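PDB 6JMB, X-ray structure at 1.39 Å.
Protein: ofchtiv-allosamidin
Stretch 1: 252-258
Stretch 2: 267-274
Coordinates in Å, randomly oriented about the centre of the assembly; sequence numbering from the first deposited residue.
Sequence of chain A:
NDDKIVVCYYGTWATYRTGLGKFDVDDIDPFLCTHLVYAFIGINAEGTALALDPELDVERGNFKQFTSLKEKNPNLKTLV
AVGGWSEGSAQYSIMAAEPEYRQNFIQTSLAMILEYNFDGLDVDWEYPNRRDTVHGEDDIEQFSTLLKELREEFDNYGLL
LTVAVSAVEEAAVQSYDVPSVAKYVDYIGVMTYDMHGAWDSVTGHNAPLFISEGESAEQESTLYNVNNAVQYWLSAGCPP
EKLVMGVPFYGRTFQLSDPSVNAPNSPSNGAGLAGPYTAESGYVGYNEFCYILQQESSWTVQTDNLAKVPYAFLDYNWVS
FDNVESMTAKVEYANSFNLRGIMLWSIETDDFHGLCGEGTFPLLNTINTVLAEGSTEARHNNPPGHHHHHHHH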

# COMPACT_ATOMS: atom_id res chain seq x y z
N ARG A 252 3.10 5.67 11.62
CA ARG A 252 2.22 6.80 11.86
C ARG A 252 2.48 7.37 13.25
O ARG A 252 2.83 6.63 14.19
CB ARG A 252 0.75 6.42 11.64
CG ARG A 252 0.48 6.06 10.19
CD ARG A 252 -1.01 5.98 9.86
NE ARG A 252 -1.20 5.94 8.41
CZ ARG A 252 -1.15 7.01 7.62
NH1 ARG A 252 -0.94 8.22 8.13
NH2 ARG A 252 -1.33 6.88 6.30
N THR A 253 2.33 8.69 13.38
CA THR A 253 2.83 9.42 14.54
C THR A 253 1.72 10.24 15.18
O THR A 253 0.83 10.77 14.50
CB THR A 253 4.02 10.33 14.18
OG1 THR A 253 3.54 11.46 13.46
CG2 THR A 253 5.05 9.58 13.32
N PHE A 254 1.80 10.34 16.51
CA PHE A 254 0.76 10.92 17.34
C PHE A 254 1.38 11.85 18.37
O PHE A 254 2.55 11.69 18.76
CB PHE A 254 0.01 9.84 18.14
CG PHE A 254 -0.69 8.80 17.30
CD1 PHE A 254 0.02 7.80 16.65
CD2 PHE A 254 -2.08 8.79 17.23
CE1 PHE A 254 -0.64 6.83 15.91
CE2 PHE A 254 -2.75 7.82 16.49
CZ PHE A 254 -2.02 6.84 15.83
N GLN A 255 0.58 12.80 18.84
CA GLN A 255 0.89 13.63 20.00
C GLN A 255 0.02 13.12 21.14
O GLN A 255 -1.21 13.23 21.08
CB GLN A 255 0.56 15.10 19.71
CG GLN A 255 0.81 16.04 20.88
CD GLN A 255 0.23 17.43 20.65
OE1 GLN A 255 -0.74 17.61 19.92
NE2 GLN A 255 0.84 18.42 21.29
N LEU A 256 0.64 12.55 22.17
CA LEU A 256 -0.12 12.04 23.30
C LEU A 256 -0.84 13.16 24.03
O LEU A 256 -0.36 14.30 24.12
CB LEU A 256 0.82 11.34 24.29
CG LEU A 256 1.43 10.03 23.80
CD1 LEU A 256 2.58 9.61 24.72
CD2 LEU A 256 0.36 8.94 23.72
N SER A 257 -2.03 12.84 24.57
CA SER A 257 -2.71 13.79 25.44
C SER A 257 -1.96 13.95 26.76
O SER A 257 -1.87 15.06 27.29
CB SER A 257 -4.14 13.34 25.70
OG SER A 257 -4.88 13.30 24.49
N ASP A 258 -1.43 12.86 27.30
CA ASP A 258 -0.66 12.84 28.54
C ASP A 258 0.53 11.92 28.32
O ASP A 258 0.34 10.71 28.14
CB ASP A 258 -1.54 12.33 29.69
CG ASP A 258 -0.87 12.41 31.05
OD1 ASP A 258 0.38 12.33 31.13
OD2 ASP A 258 -1.60 12.52 32.07
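Stretch 2 (267-274) PSNGAGLA

A strand can pair with a partner that is barely a strand itself, because a few extended residues suffice for backbone pairing; here they run antiparallel. In ofchtiv-allosamidin, residues 267-273 run antiparallel to 253-257, the end-to-end directions of these touching parts 137° apart, and the two stretches together bury 529 Å².

The pairing opens at Pro267, which has no N-H to give but accepts through its carbonyl: Ser257 N donates to Pro267 O at 3.0 Å. Ser268, extended, faces Leu256 in a non-hydrogen-bonded pair, CA to CA 4.4 Å, with diverging side chains; its OG reaches the edge of the Phe254 ring, 3.6 Å from CD2. Asn269 then binds Gln255 twice. Its N donates to Gln255 O at 2.7 Å and nearly linearly, while ND2 donates to Gln255 OE1 at 3.0 Å, so the side chains repeat the link made by the main chains.

At Gly270 the chain turns a corner. Its phi/psi of 144/-162 would jam a CB against the preceding carbonyl, which by itself calls for glycine. Its own carbonyl still points at the strand: Gly270 O accepts from Gln255 N at 2.9 Å and lies 3.4 Å from Phe254 CA in a CA-H...O contact. Ala271 pairs with Phe254, CA to CA 4.5 Å, and turns its methyl away; the O of water 2 lies 2.7 Å from both Ala271 O and Gln255 OE1 and donates to each.

Gly272 makes the closest CA-CA approach, its CA 3.9 Å from Phe254 CA. An ideal CB here would lie 2.5 Å from Phe254 O, a clash. Gly272 N makes a weak hydrogen bond to Thr253 O at 3.0 Å. Leu273 closes the contact by accepting at O from Thr253 OG1 at 2.7 Å, and Ala274 makes no contact with the other stretch.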

# COMPACT_ATOMS: atom_id res chain seq x y z
N PRO A 267 -5.21 8.13 24.92
CA PRO A 267 -5.69 9.39 24.32
C PRO A 267 -4.59 10.16 23.59
O PRO A 267 -3.46 10.30 24.08
CB PRO A 267 -6.22 10.17 25.53
CG PRO A 267 -6.70 9.09 26.45
CD PRO A 267 -5.74 7.94 26.28
N SER A 268 -4.95 10.65 22.41
CA SER A 268 -4.07 11.43 21.56
C SER A 268 -4.71 12.79 21.27
O SER A 268 -5.94 12.93 21.30
CB SER A 268 -3.85 10.70 20.23
OG SER A 268 -3.23 11.54 19.27
N ASN A 269 -3.87 13.78 21.01
CA ASN A 269 -4.33 15.13 20.68
C ASN A 269 -4.23 15.44 19.19
O ASN A 269 -4.68 16.51 18.76
CB ASN A 269 -3.54 16.17 21.49
CG ASN A 269 -4.18 17.55 21.45
OD1 ASN A 269 -5.33 17.73 21.84
ND2 ASN A 269 -3.42 18.54 20.98
N GLY A 270 -3.67 14.54 18.39
CA GLY A 270 -3.56 14.74 16.97
C GLY A 270 -2.26 14.17 16.44
O GLY A 270 -1.62 13.34 17.09
N ALA A 271 -1.89 14.63 15.25
CA ALA A 271 -0.72 14.11 14.56
C ALA A 271 0.56 14.51 15.28
O ALA A 271 0.65 15.56 15.92
CB ALA A 271 -0.69 14.60 13.11
N GLY A 272 1.56 13.65 15.16
CA GLY A 272 2.84 13.80 15.81
C GLY A 272 3.93 14.27 14.86
O GLY A 272 3.69 15.06 13.94
N LEU A 273 5.13 13.75 15.07
CA LEU A 273 6.27 14.25 14.33
C LEU A 273 6.20 13.88 12.85
O LEU A 273 5.45 13.00 12.42
CB LEU A 273 7.59 13.78 14.96
CG LEU A 273 8.02 12.31 14.94
CD1 LEU A 273 8.53 11.82 13.58
CD2 LEU A 273 9.12 12.16 15.98
N ALA A 274 7.02 14.58 12.07
CA ALA A 274 7.21 14.34 10.66
C ALA A 274 8.64 13.89 10.43
O ALA A 274 9.54 14.23 11.21
CB ALA A 274 6.97 15.62 9.86
O HOH W 1 5.14 11.92 17.32
O HOH W 2 -0.91 17.37 17.21
O HOH W 3 -7.10 13.87 23.36
O HOH W 4 -2.31 9.97 26.64